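Local atomic coordinates of tail spike protein gp49 (Pseudomonas phage LKA1, PDB entry 4RU4), a protein that forms the trimeric tailspike of the phage and acts as a lyase on the O-specific polysaccharide of Pseudomonas, probably opening the way for virus entry. Residues S74-I79 with T97-P102; G21-G26 with D53-A58; G495-S500 with R537-K542; G467-L472 with L484-L489. All blocks are in the same frame, centred on the assembly; numbering follows the deposited sequence.

Contact 1. Residues S74-I79 with T97-P102; sequences SGDYQI and TSIIRP
Arg-101 on strand 98-102 reaches to the neighbouring parallel strand 75-79 and grips Asp-76. Its CB lies 3.7 Å from Asp-76 OD1, and CG stands anti to the backbone N (chi1 -171°). CD passes 3.8 Å from Gln-78 OE1, and the chain then bends at chi3 (-59°), which puts NE 2.9 Å from Asp-76 OD1. NH2 follows, 2.8 Å from Asp-76 OD2. The grip is therefore side-on, one nitrogen to each oxygen, with OD1 using its syn lone pair and OD2 met on its syn side; the carboxylate and guanidinium planes are 34° apart. Gln-78 lies alongside, its amide nearly coplanar with the guanidinium, and its NE2 donates to Asp-76 O (3.0 Å). On the other face Ile-79 CD1 meets Ile-100 CG2 at 3.6 Å. Between the faces runs the backbone ladder of a parallel beta-helix, including Tyr-77 N to Ile-99 O. At the strand starts Ser-74 OG and Thr-97 OG1 share a 2.6 Å hydrogen bond, and Thr-97 OG1 also bonds to Gln-90 of the second subunit. Two short ionic bonds, the NE one straighter than the NH2 one, imply that Asp-76 is probably ionised, its charge balanced within the contact.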
loop_
_atom_site.group_PDB
_atom_site.type_symbol
_atom_site.label_atom_id
_atom_site.label_comp_id
_atom_site.label_asym_id
_atom_site.label_seq_id
_atom_site.Cartn_x
_atom_site.Cartn_y
_atom_site.Cartn_z
ATOM N N SER B 74 24.327 27.585 -7.453
ATOM C CA SER B 74 23.252 28.442 -7.950
ATOM C C SER B 74 23.746 29.331 -9.060
ATOM O O SER B 74 24.790 29.964 -8.939
ATOM C CB SER B 74 22.694 29.363 -6.846
ATOM O OG SER B 74 21.823 28.644 -6.008
ATOM N N GLY B 75 22.972 29.389 -10.132
ATOM C CA GLY B 75 23.305 30.192 -11.287
ATOM C C GLY B 75 22.449 29.696 -12.436
ATOM O O GLY B 75 21.720 28.705 -12.293
ATOM N N ASP B 76 22.527 30.379 -13.573
ATOM C CA ASP B 76 21.621 30.119 -14.673
ATOM C C ASP B 76 22.508 29.968 -15.894
ATOM O O ASP B 76 22.921 30.943 -16.495
ATOM C CB ASP B 76 20.636 31.292 -14.803
ATOM C CG ASP B 76 19.463 30.987 -15.721
ATOM O OD1 ASP B 76 19.608 30.240 -16.711
ATOM O OD2 ASP B 76 18.370 31.514 -15.459
ATOM N N TYR B 77 22.842 28.723 -16.223
ATOM C CA TYR B 77 23.890 28.438 -17.200
ATOM C C TYR B 77 23.319 28.242 -18.603
ATOM O O TYR B 77 22.449 27.388 -18.817
ATOM C CB TYR B 77 24.642 27.195 -16.739
ATOM C CG TYR B 77 25.248 27.341 -15.356
ATOM C CD1 TYR B 77 24.518 27.030 -14.210
ATOM C CD2 TYR B 77 26.560 27.773 -15.201
ATOM C CE1 TYR B 77 25.074 27.165 -12.956
ATOM C CE2 TYR B 77 27.130 27.900 -13.953
ATOM C CZ TYR B 77 26.381 27.599 -12.830
ATOM O OH TYR B 77 26.939 27.733 -11.576
ATOM N N GLN B 78 23.799 29.035 -19.555
ATOM C CA GLN B 78 23.257 29.012 -20.905
ATOM C C GLN B 78 24.054 28.041 -21.750
ATOM O O GLN B 78 25.277 28.189 -21.886
ATOM C CB GLN B 78 23.322 30.412 -21.537
ATOM C CG GLN B 78 22.831 31.524 -20.585
ATOM C CD GLN B 78 21.368 31.337 -20.220
ATOM O OE1 GLN B 78 20.489 31.408 -21.090
ATOM N NE2 GLN B 78 21.101 31.029 -18.937
ATOM N N ILE B 79 23.370 27.052 -22.325
ATOM C CA ILE B 79 24.063 26.058 -23.136
ATOM C C ILE B 79 23.433 25.927 -24.518
ATOM O O ILE B 79 22.218 26.018 -24.671
ATOM C CB ILE B 79 24.135 24.684 -22.429
ATOM C CG1 ILE B 79 22.729 24.087 -22.261
ATOM C CG2 ILE B 79 24.865 24.832 -21.086
ATOM C CD1 ILE B 79 22.686 22.597 -21.884
ATOM N N THR B 97 17.674 26.335 -7.855
ATOM C CA THR B 97 18.356 27.558 -8.318
ATOM C C THR B 97 19.607 27.245 -9.134
ATOM O O THR B 97 20.236 28.153 -9.676
ATOM C CB THR B 97 18.752 28.488 -7.152
ATOM O OG1 THR B 97 19.418 27.715 -6.157
ATOM C CG2 THR B 97 17.515 29.144 -6.535
ATOM N N SER B 98 19.975 25.967 -9.208
ATOM C CA SER B 98 21.074 25.534 -10.065
ATOM C C SER B 98 20.460 25.143 -11.405
ATOM O O SER B 98 20.021 23.988 -11.602
ATOM C CB SER B 98 21.830 24.356 -9.444
ATOM O OG SER B 98 22.538 24.730 -8.266
ATOM N N ILE B 99 20.392 26.114 -12.308
ATOM C CA ILE B 99 19.621 25.981 -13.541
ATOM C C ILE B 99 20.483 25.778 -14.766
ATOM O O ILE B 99 21.423 26.552 -15.017
ATOM C CB ILE B 99 18.755 27.233 -13.749
ATOM C CG1 ILE B 99 17.675 27.294 -12.671
ATOM C CG2 ILE B 99 18.136 27.282 -15.154
ATOM C CD1 ILE B 99 17.120 28.700 -12.455
ATOM N N ILE B 100 20.167 24.733 -15.531
ATOM C CA ILE B 100 20.791 24.512 -16.836
ATOM C C ILE B 100 19.737 24.806 -17.915
ATOM O O ILE B 100 18.657 24.210 -17.918
ATOM C CB ILE B 100 21.298 23.059 -16.994
ATOM C CG1 ILE B 100 22.360 22.730 -15.949
ATOM C CG2 ILE B 100 21.830 22.824 -18.396
ATOM C CD1 ILE B 100 22.663 21.210 -15.846
ATOM N N ARG B 101 20.048 25.727 -18.816
ATOM C CA ARG B 101 19.029 26.312 -19.692
ATOM C C ARG B 101 19.500 26.359 -21.135
ATOM O O ARG B 101 20.298 27.224 -21.499
ATOM C CB ARG B 101 18.684 27.750 -19.232
ATOM C CG ARG B 101 17.463 28.357 -19.947
ATOM C CD ARG B 101 17.321 29.869 -19.677
ATOM N NE ARG B 101 17.191 30.113 -18.240
ATOM C CZ ARG B 101 16.040 30.053 -17.574
ATOM N NH1 ARG B 101 14.907 29.761 -18.204
ATOM N NH2 ARG B 101 16.012 30.273 -16.274
ATOM N N PRO B 102 19.009 25.437 -21.974
ATOM C CA PRO B 102 19.240 25.533 -23.417
ATOM C C PRO B 102 18.852 26.908 -23.983
ATOM O O PRO B 102 17.804 27.445 -23.624
ATOM C CB PRO B 102 18.297 24.452 -23.969
ATOM C CG PRO B 102 18.384 23.371 -22.901
ATOM C CD PRO B 102 18.370 24.162 -21.601
#

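Contact 2. Residues G21-G26 with D53-A58; sequences GAVGDG and DEIDWA
Asp-56 pushes its carboxylate into the backbone of the loop 21-26, where OD1 takes two N-H groups in a row. Val-23 N comes nearly along the C-O axis of Asp-56 OD1 at 2.8 Å. Gly-24 N meets Asp-56 OD1 from the syn side at 2.9 Å, 28° out of the carboxylate plane. Asp-56 OD2 makes a weak 3.5 Å bond to Gly-24 N, while Gln-78 N of strand 75-79 gives it a firmer partner. Ile-55 is the other close point: its CG2 lies 3.2 Å from Gly-21 O, an oxygen that also accepts a hydrogen bond from Arg-34. Both residues belong to the first turn of helix 55-65, just after Glu-54 at the N-cap position. This helix packs against strand 75-79, through Asp-56 and Leu-60 on Tyr-77 and Trp-57 on Ile-79, so it covers the N-terminal end of the parallel beta-helix, as an amphipathic helix commonly does in the pectin lyase-like fold. The outer side is looser. Val-23 CG2 and Ile-55 CG2 stay 4.3 Å apart, and a 1,2-ethanediol molecule lies near the Val-23 side chain. Further out, the exposed Asp-25 has its OD1 5.6 Å from Asp-56 OD2 and turns it to His-29 and to the backbone of Ala-27.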
loop_
_atom_site.group_PDB
_atom_site.type_symbol
_atom_site.label_atom_id
_atom_site.label_comp_id
_atom_site.label_asym_id
_atom_site.label_seq_id
_atom_site.Cartn_x
_atom_site.Cartn_y
_atom_site.Cartn_z
ATOM N N GLY B 21 35.683 28.162 -15.950
ATOM C CA GLY B 21 35.410 29.415 -16.635
ATOM C C GLY B 21 33.959 29.819 -16.857
ATOM O O GLY B 21 33.707 30.815 -17.515
ATOM N N ALA B 22 33.005 29.077 -16.293
ATOM C CA ALA B 22 31.587 29.401 -16.440
ATOM C C ALA B 22 31.246 30.814 -15.948
ATOM O O ALA B 22 31.917 31.362 -15.049
ATOM C CB ALA B 22 30.733 28.375 -15.664
ATOM N N VAL B 23 30.176 31.378 -16.508
ATOM C CA VAL B 23 29.637 32.643 -16.008
ATOM C C VAL B 23 28.351 32.393 -15.198
ATOM O O VAL B 23 28.263 32.768 -14.032
ATOM C CB VAL B 23 29.340 33.623 -17.154
ATOM C CG1 VAL B 23 28.878 34.987 -16.597
ATOM C CG2 VAL B 23 30.569 33.786 -18.031
ATOM N N GLY B 24 27.352 31.763 -15.822
ATOM C CA GLY B 24 26.132 31.407 -15.117
ATOM C C GLY B 24 25.311 32.581 -14.600
ATOM O O GLY B 24 24.625 32.467 -13.574
ATOM N N ASP B 25 25.368 33.708 -15.303
ATOM C CA ASP B 25 24.584 34.878 -14.892
ATOM C C ASP B 25 23.242 35.014 -15.627
ATOM O O ASP B 25 22.559 36.024 -15.490
ATOM C CB ASP B 25 25.404 36.170 -15.036
ATOM C CG ASP B 25 25.735 36.510 -16.481
ATOM O OD1 ASP B 25 25.246 35.838 -17.434
ATOM O OD2 ASP B 25 26.489 37.491 -16.660
ATOM N N GLY B 26 22.884 34.013 -16.421
ATOM C CA GLY B 26 21.629 34.035 -17.157
ATOM C C GLY B 26 21.679 34.670 -18.538
ATOM O O GLY B 26 20.711 34.618 -19.278
ATOM N N ASP B 53 29.838 28.990 -29.608
ATOM C CA ASP B 53 29.403 28.138 -28.476
ATOM C C ASP B 53 29.386 28.945 -27.175
ATOM O O ASP B 53 30.218 29.827 -26.969
ATOM C CB ASP B 53 30.359 26.956 -28.251
ATOM C CG ASP B 53 30.243 25.886 -29.324
ATOM O OD1 ASP B 53 29.225 25.863 -30.048
ATOM O OD2 ASP B 53 31.187 25.077 -29.434
ATOM N N GLU B 54 28.481 28.596 -26.270
ATOM C CA GLU B 54 28.394 29.266 -24.978
ATOM C C GLU B 54 29.552 28.891 -24.060
ATOM O O GLU B 54 29.914 27.716 -23.939
ATOM C CB GLU B 54 27.064 28.898 -24.285
ATOM C CG GLU B 54 25.817 29.452 -24.992
ATOM C CD GLU B 54 25.618 30.951 -24.779
ATOM O OE1 GLU B 54 26.283 31.531 -23.895
ATOM O OE2 GLU B 54 24.788 31.550 -25.498
ATOM N N ILE B 55 30.129 29.888 -23.405
ATOM C CA ILE B 55 31.114 29.631 -22.369
ATOM C C ILE B 55 30.554 28.695 -21.265
ATOM O O ILE B 55 31.259 27.795 -20.810
ATOM C CB ILE B 55 31.637 30.974 -21.783
ATOM C CG1 ILE B 55 32.558 31.661 -22.812
ATOM C CG2 ILE B 55 32.346 30.754 -20.430
ATOM C CD1 ILE B 55 32.786 33.180 -22.582
ATOM N N ASP B 56 29.288 28.875 -20.871
ATOM C CA ASP B 56 28.710 28.025 -19.822
ATOM C C ASP B 56 28.697 26.572 -20.259
ATOM O O ASP B 56 28.968 25.673 -19.460
ATOM C CB ASP B 56 27.278 28.445 -19.467
ATOM C CG ASP B 56 27.212 29.781 -18.720
ATOM O OD1 ASP B 56 28.184 30.137 -18.019
ATOM O OD2 ASP B 56 26.177 30.471 -18.851
ATOM N N TRP B 57 28.374 26.337 -21.529
ATOM C CA TRP B 57 28.373 24.967 -22.023
ATOM C C TRP B 57 29.794 24.395 -22.035
ATOM O O TRP B 57 30.046 23.275 -21.541
ATOM C CB TRP B 57 27.747 24.856 -23.426
ATOM C CG TRP B 57 28.070 23.477 -23.997
ATOM C CD1 TRP B 57 27.387 22.310 -23.765
ATOM C CD2 TRP B 57 29.184 23.132 -24.833
ATOM N NE1 TRP B 57 27.992 21.265 -24.421
ATOM C CE2 TRP B 57 29.104 21.740 -25.078
ATOM C CE3 TRP B 57 30.235 23.862 -25.395
ATOM C CZ2 TRP B 57 30.030 21.079 -25.850
ATOM C CZ3 TRP B 57 31.165 23.200 -26.182
ATOM C CH2 TRP B 57 31.051 21.823 -26.405
ATOM N N ALA B 58 30.719 25.152 -22.613
ATOM C CA ALA B 58 32.115 24.723 -22.671
ATOM C C ALA B 58 32.645 24.399 -21.259
ATOM O O ALA B 58 33.286 23.366 -21.044
ATOM C CB ALA B 58 32.994 25.797 -23.380
#

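Contact 3. Residues G495-S500 with R537-K542; sequences GITLAS and RYIYPK
Ile-496 and Tyr-538 lie side by side, pointing the same way, and both CG1 and CD1 of Ile-496 come 3.7 Å from Tyr-538 CD1. The isoleucine holds CG1 in the crowded position between its backbone N and carbonyl carbon (chi1 69°), which turns that branch to the tyrosine. Tyr-538 CB in turn faces Leu-498 CG at 3.8 Å. Leu-498 has CG anti to its carbonyl carbon (chi1 -69°) and sends CD1 alongside Tyr-540, 3.6 Å from its CD1; one leucine thus bridges two tyrosines. Outside this row, Thr-497 OG1 and Ile-539 CD1 meet obliquely, and Ala-499 CB packs on Pro-541 CG at 4.0 Å. Among the polar ends, Arg-537 NE donates to its neighbour Tyr-538 OH at 3.0 Å; the other partners lie outside the two segments, Val-602 OXT of the second subunit for Tyr-538 OH, Leu-492 O for Arg-537 NH2 and Pro-513 O for Tyr-540 OH. The backbones run the same way. Gly-495 N donates to Arg-537 O at 2.7 Å, ahead of the single bridge of Thr-497 with Ile-539, which is flanked by bonds from Ile-539 N to Ile-496 O and from Leu-498 N to Ile-539 O (3.0 Å). At Leu-498 the chain turns a corner, a feature of parallel beta-helix coils; here, in strand 497-501 at the margin of its sheet, the turn is covered by a loop of the C-terminal Ig-like region.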
loop_
_atom_site.group_PDB
_atom_site.type_symbol
_atom_site.label_atom_id
_atom_site.label_comp_id
_atom_site.label_asym_id
_atom_site.label_seq_id
_atom_site.Cartn_x
_atom_site.Cartn_y
_atom_site.Cartn_z
ATOM N N GLY B 495 -32.652 -2.847 -10.969
ATOM C CA GLY B 495 -32.891 -2.846 -12.405
ATOM C C GLY B 495 -31.676 -3.124 -13.266
ATOM O O GLY B 495 -31.822 -3.368 -14.468
ATOM N N ILE B 496 -30.482 -3.112 -12.680
ATOM C CA ILE B 496 -29.273 -3.376 -13.488
ATOM C C ILE B 496 -29.173 -4.833 -13.976
ATOM O O ILE B 496 -29.846 -5.722 -13.468
ATOM C CB ILE B 496 -27.958 -2.874 -12.782
ATOM C CG1 ILE B 496 -27.573 -3.685 -11.527
ATOM C CG2 ILE B 496 -28.111 -1.375 -12.417
ATOM C CD1 ILE B 496 -26.903 -5.079 -11.743
ATOM N N THR B 497 -28.348 -5.048 -14.987
ATOM C CA THR B 497 -28.036 -6.383 -15.483
ATOM C C THR B 497 -26.651 -6.762 -14.955
ATOM O O THR B 497 -25.701 -6.013 -15.116
ATOM C CB THR B 497 -28.020 -6.375 -17.016
ATOM O OG1 THR B 497 -29.350 -6.072 -17.490
ATOM C CG2 THR B 497 -27.543 -7.723 -17.568
ATOM N N LEU B 498 -26.524 -7.928 -14.343
ATOM C CA LEU B 498 -25.239 -8.311 -13.768
ATOM C C LEU B 498 -24.185 -8.553 -14.839
ATOM O O LEU B 498 -23.050 -8.087 -14.729
ATOM C CB LEU B 498 -25.400 -9.571 -12.895
ATOM C CG LEU B 498 -26.192 -9.348 -11.618
ATOM C CD1 LEU B 498 -26.702 -10.671 -11.092
ATOM C CD2 LEU B 498 -25.281 -8.644 -10.609
ATOM N N ALA B 499 -24.538 -9.308 -15.866
ATOM C CA ALA B 499 -23.570 -9.594 -16.894
ATOM C C ALA B 499 -24.235 -9.934 -18.214
ATOM O O ALA B 499 -24.935 -10.934 -18.323
ATOM C CB ALA B 499 -22.649 -10.745 -16.439
ATOM N N SER B 500 -24.058 -9.075 -19.208
ATOM C CA SER B 500 -24.373 -9.468 -20.566
ATOM C C SER B 500 -23.198 -10.307 -21.020
ATOM O O SER B 500 -22.049 -9.877 -20.933
ATOM C CB SER B 500 -24.552 -8.244 -21.469
ATOM O OG SER B 500 -25.769 -7.599 -21.160
ATOM N N ARG B 537 -34.140 -7.840 -8.254
ATOM C CA ARG B 537 -33.501 -6.534 -8.221
ATOM C C ARG B 537 -32.463 -6.408 -9.331
ATOM O O ARG B 537 -32.304 -5.334 -9.898
ATOM C CB ARG B 537 -32.828 -6.311 -6.876
ATOM C CG ARG B 537 -32.196 -4.909 -6.705
ATOM C CD ARG B 537 -31.404 -4.838 -5.359
ATOM N NE ARG B 537 -30.691 -3.559 -5.239
ATOM C CZ ARG B 537 -31.259 -2.448 -4.786
ATOM N NH1 ARG B 537 -32.532 -2.464 -4.388
ATOM N NH2 ARG B 537 -30.560 -1.328 -4.723
ATOM N N TYR B 538 -31.736 -7.501 -9.603
ATOM C CA TYR B 538 -30.774 -7.555 -10.703
ATOM C C TYR B 538 -31.185 -8.632 -11.711
ATOM O O TYR B 538 -31.718 -9.671 -11.340
ATOM C CB TYR B 538 -29.357 -7.883 -10.185
ATOM C CG TYR B 538 -28.966 -7.048 -8.981
ATOM C CD1 TYR B 538 -29.253 -5.683 -8.940
ATOM C CD2 TYR B 538 -28.344 -7.619 -7.883
ATOM C CE1 TYR B 538 -28.928 -4.913 -7.824
ATOM C CE2 TYR B 538 -28.003 -6.847 -6.749
ATOM C CZ TYR B 538 -28.307 -5.504 -6.738
ATOM O OH TYR B 538 -27.991 -4.736 -5.645
ATOM N N ILE B 539 -30.887 -8.399 -12.984
ATOM C CA ILE B 539 -31.125 -9.405 -13.999
ATOM C C ILE B 539 -29.892 -10.317 -14.136
ATOM O O ILE B 539 -28.776 -9.840 -14.346
ATOM C CB ILE B 539 -31.436 -8.735 -15.355
ATOM C CG1 ILE B 539 -32.693 -7.864 -15.235
ATOM C CG2 ILE B 539 -31.585 -9.794 -16.449
ATOM C CD1 ILE B 539 -32.796 -6.804 -16.292
ATOM N N TYR B 540 -30.104 -11.627 -14.025
ATOM C CA TYR B 540 -29.032 -12.619 -14.138
ATOM C C TYR B 540 -28.706 -12.946 -15.607
ATOM O O TYR B 540 -29.517 -12.685 -16.495
ATOM C CB TYR B 540 -29.422 -13.908 -13.380
ATOM C CG TYR B 540 -29.483 -13.735 -11.880
ATOM C CD1 TYR B 540 -28.328 -13.868 -11.100
ATOM C CD2 TYR B 540 -30.697 -13.434 -11.238
ATOM C CE1 TYR B 540 -28.368 -13.699 -9.726
ATOM C CE2 TYR B 540 -30.757 -13.248 -9.851
ATOM C CZ TYR B 540 -29.580 -13.407 -9.094
ATOM O OH TYR B 540 -29.618 -13.240 -7.722
ATOM N N PRO B 541 -27.504 -13.507 -15.872
ATOM C CA PRO B 541 -27.182 -13.881 -17.259
ATOM C C PRO B 541 -28.025 -15.032 -17.786
ATOM O O PRO B 541 -28.143 -15.176 -18.996
ATOM C CB PRO B 541 -25.701 -14.305 -17.203
ATOM C CG PRO B 541 -25.182 -13.831 -15.863
ATOM C CD PRO B 541 -26.382 -13.732 -14.945
ATOM N N LYS B 542 -28.600 -15.839 -16.896
ATOM C CA LYS B 542 -29.469 -16.953 -17.285
ATOM C C LYS B 542 -30.333 -17.254 -16.061
ATOM O O LYS B 542 -30.125 -16.640 -15.023
ATOM C CB LYS B 542 -28.631 -18.185 -17.657
ATOM C CG LYS B 542 -27.679 -18.648 -16.536
ATOM C CD LYS B 542 -26.668 -19.670 -17.079
ATOM C CE LYS B 542 -25.873 -20.300 -15.954
ATOM N NZ LYS B 542 -24.995 -21.404 -16.476
#

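Contact 4. Residues G467-L472 with L484-L489; sequences GKVLQL and LIVENL
Leu-470, Leu-472 and Val-469 meet Leu-484, Val-486 and Leu-489 through aliphatic carbons alone, and no ring or other flat group stands between the segments; the aromatic groups are at the border, where Tyr-456 touches Leu-470 and Leu-489, and Phe-505 touches Leu-472. Leu-470 slides past its partners in the opposite direction, so that its CD1 fits between two of them, 3.5 Å from Leu-484 CD1 and 3.6 Å from Val-486 CG2. Leu-472 instead comes tip to tip with Leu-484, CD1 to CD2 at 3.5 Å. Leu-484 carries CG anti to the backbone N (chi1 172°), and its methyls serve both leucines: CD1 meets Leu-470 and CD2 meets Leu-472. Packing is wider at the other end: Val-469 CG1 is 4.0 Å from Leu-489 CD1, again tip to tip, and 4.3 Å from Val-486 CG1. No hydrogen bond crosses, as expected where the axes of the short segments 470-472 and 484-487 approach to 10.6 Å at the closest and run nearly antiparallel (168°): they are opposing walls of one beta-helix, and the side chains between them form part of its buried apolar interior. Lys-468 NZ bonds to Gln-471 OE1 and to Ser-500 OG, away from that core. Strand 468-474 runs between strands 439-446 and 497-501 of its sheet, with Leu-470 touching Leu-441 on one neighbour and Ala-499 on the other. Strand 484-487 pairs in parallel with 452-463 and 510-522, and its Ile-485 turns outward to Ala-490 of the third subunit.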
loop_
_atom_site.group_PDB
_atom_site.type_symbol
_atom_site.label_atom_id
_atom_site.label_comp_id
_atom_site.label_asym_id
_atom_site.label_seq_id
_atom_site.Cartn_x
_atom_site.Cartn_y
_atom_site.Cartn_z
ATOM N N GLY B 467 -26.527 0.705 -16.341
ATOM C CA GLY B 467 -27.110 -0.389 -17.088
ATOM C C GLY B 467 -26.659 -1.752 -16.583
ATOM O O GLY B 467 -27.485 -2.602 -16.221
ATOM N N LYS B 468 -25.344 -1.970 -16.543
ATOM C CA LYS B 468 -24.821 -3.330 -16.310
ATOM C C LYS B 468 -23.523 -3.276 -15.539
ATOM O O LYS B 468 -22.818 -2.266 -15.608
ATOM C CB LYS B 468 -24.508 -4.043 -17.638
ATOM C CG LYS B 468 -25.465 -3.731 -18.774
ATOM C CD LYS B 468 -25.213 -4.625 -19.985
ATOM C CE LYS B 468 -26.161 -4.259 -21.143
ATOM N NZ LYS B 468 -25.875 -5.039 -22.383
ATOM N N VAL B 469 -23.191 -4.377 -14.852
ATOM C CA VAL B 469 -21.864 -4.507 -14.251
ATOM C C VAL B 469 -20.907 -4.925 -15.363
ATOM O O VAL B 469 -19.997 -4.173 -15.696
ATOM C CB VAL B 469 -21.834 -5.508 -13.059
ATOM C CG1 VAL B 469 -20.426 -5.602 -12.437
ATOM C CG2 VAL B 469 -22.862 -5.105 -11.994
ATOM N N LEU B 470 -21.140 -6.098 -15.966
ATOM C CA LEU B 470 -20.262 -6.593 -17.028
ATOM C C LEU B 470 -20.962 -6.626 -18.375
ATOM O O LEU B 470 -22.160 -6.955 -18.465
ATOM C CB LEU B 470 -19.766 -8.009 -16.719
ATOM C CG LEU B 470 -19.137 -8.235 -15.346
ATOM C CD1 LEU B 470 -18.670 -9.676 -15.247
ATOM C CD2 LEU B 470 -17.979 -7.241 -15.084
ATOM N N GLN B 471 -20.190 -6.322 -19.415
ATOM C CA GLN B 471 -20.630 -6.414 -20.797
ATOM C C GLN B 471 -19.529 -7.213 -21.506
ATOM O O GLN B 471 -18.414 -6.716 -21.687
ATOM C CB GLN B 471 -20.761 -5.015 -21.390
ATOM C CG GLN B 471 -20.947 -4.995 -22.891
ATOM C CD GLN B 471 -22.373 -5.284 -23.285
ATOM O OE1 GLN B 471 -23.314 -4.885 -22.595
ATOM N NE2 GLN B 471 -22.545 -6.003 -24.385
ATOM N N LEU B 472 -19.823 -8.469 -21.837
ATOM C CA LEU B 472 -18.811 -9.398 -22.365
ATOM C C LEU B 472 -19.196 -9.837 -23.776
ATOM O O LEU B 472 -20.154 -10.597 -23.956
ATOM C CB LEU B 472 -18.654 -10.622 -21.439
ATOM C CG LEU B 472 -18.399 -10.258 -19.955
ATOM C CD1 LEU B 472 -18.435 -11.479 -19.047
ATOM C CD2 LEU B 472 -17.068 -9.491 -19.767
ATOM N N LEU B 484 -16.171 -16.682 -14.223
ATOM C CA LEU B 484 -16.792 -15.395 -14.448
ATOM C C LEU B 484 -17.535 -15.066 -13.145
ATOM O O LEU B 484 -18.565 -15.655 -12.836
ATOM C CB LEU B 484 -17.729 -15.528 -15.649
ATOM C CG LEU B 484 -18.683 -14.430 -16.064
ATOM C CD1 LEU B 484 -18.025 -13.103 -15.826
ATOM C CD2 LEU B 484 -18.976 -14.640 -17.574
ATOM N N ILE B 485 -16.987 -14.136 -12.372
ATOM C CA ILE B 485 -17.420 -13.951 -10.981
ATOM C C ILE B 485 -17.782 -12.492 -10.734
ATOM O O ILE B 485 -16.994 -11.592 -11.045
ATOM C CB ILE B 485 -16.288 -14.390 -10.010
ATOM C CG1 ILE B 485 -16.147 -15.906 -10.059
ATOM C CG2 ILE B 485 -16.568 -13.910 -8.563
ATOM C CD1 ILE B 485 -14.843 -16.445 -9.416
ATOM N N VAL B 486 -18.996 -12.270 -10.239
ATOM C CA VAL B 486 -19.437 -10.974 -9.709
ATOM C C VAL B 486 -19.908 -11.192 -8.270
ATOM O O VAL B 486 -20.781 -11.997 -8.041
ATOM C CB VAL B 486 -20.611 -10.389 -10.554
ATOM C CG1 VAL B 486 -21.127 -9.087 -9.943
ATOM C CG2 VAL B 486 -20.153 -10.138 -11.975
ATOM N N GLU B 487 -19.343 -10.471 -7.296
ATOM C CA GLU B 487 -19.610 -10.782 -5.904
ATOM C C GLU B 487 -19.320 -9.607 -4.982
ATOM O O GLU B 487 -18.425 -8.797 -5.246
ATOM C CB GLU B 487 -18.752 -11.975 -5.436
ATOM C CG GLU B 487 -17.224 -11.704 -5.549
ATOM C CD GLU B 487 -16.354 -12.897 -5.159
ATOM O OE1 GLU B 487 -16.909 -14.014 -4.969
ATOM O OE2 GLU B 487 -15.110 -12.719 -5.029
ATOM N N ASN B 488 -20.077 -9.554 -3.892
ATOM C CA ASN B 488 -19.799 -8.648 -2.778
ATOM C C ASN B 488 -19.705 -7.198 -3.229
ATOM O O ASN B 488 -18.826 -6.474 -2.801
ATOM C CB ASN B 488 -18.528 -9.070 -2.027
ATOM C CG ASN B 488 -18.571 -10.535 -1.590
ATOM O OD1 ASN B 488 -19.592 -11.016 -1.135
ATOM N ND2 ASN B 488 -17.466 -11.241 -1.756
ATOM N N LEU B 489 -20.624 -6.774 -4.093
ATOM C CA LEU B 489 -20.631 -5.375 -4.546
ATOM C C LEU B 489 -21.612 -4.575 -3.716
ATOM O O LEU B 489 -22.692 -5.067 -3.374
ATOM C CB LEU B 489 -21.010 -5.284 -6.016
ATOM C CG LEU B 489 -20.095 -6.053 -6.957
ATOM C CD1 LEU B 489 -20.553 -5.857 -8.424
ATOM C CD2 LEU B 489 -18.638 -5.629 -6.733
#

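How the contacts relate
Along the chain the order is contact 2, contact 1, contact 4, contact 3, which is also a passage from one end of the beta-helix to the other. Contacts 1 and 2 have centres 9 Å apart and share the N-terminal end, where Gly-24 and Asp-56 bond to the backbone of strand 75-79. Contacts 3 and 4 have centres 8 Å apart and meet through the neighbouring parallel strands 468-474 and 497-501. The two pairs lie on opposite sides of the chain's centre, contacts 1 and 4 with centres about 55 Å apart. Contacts 1, 3 and 4 also touch the second subunit, so subunit contacts lie close to both pairs.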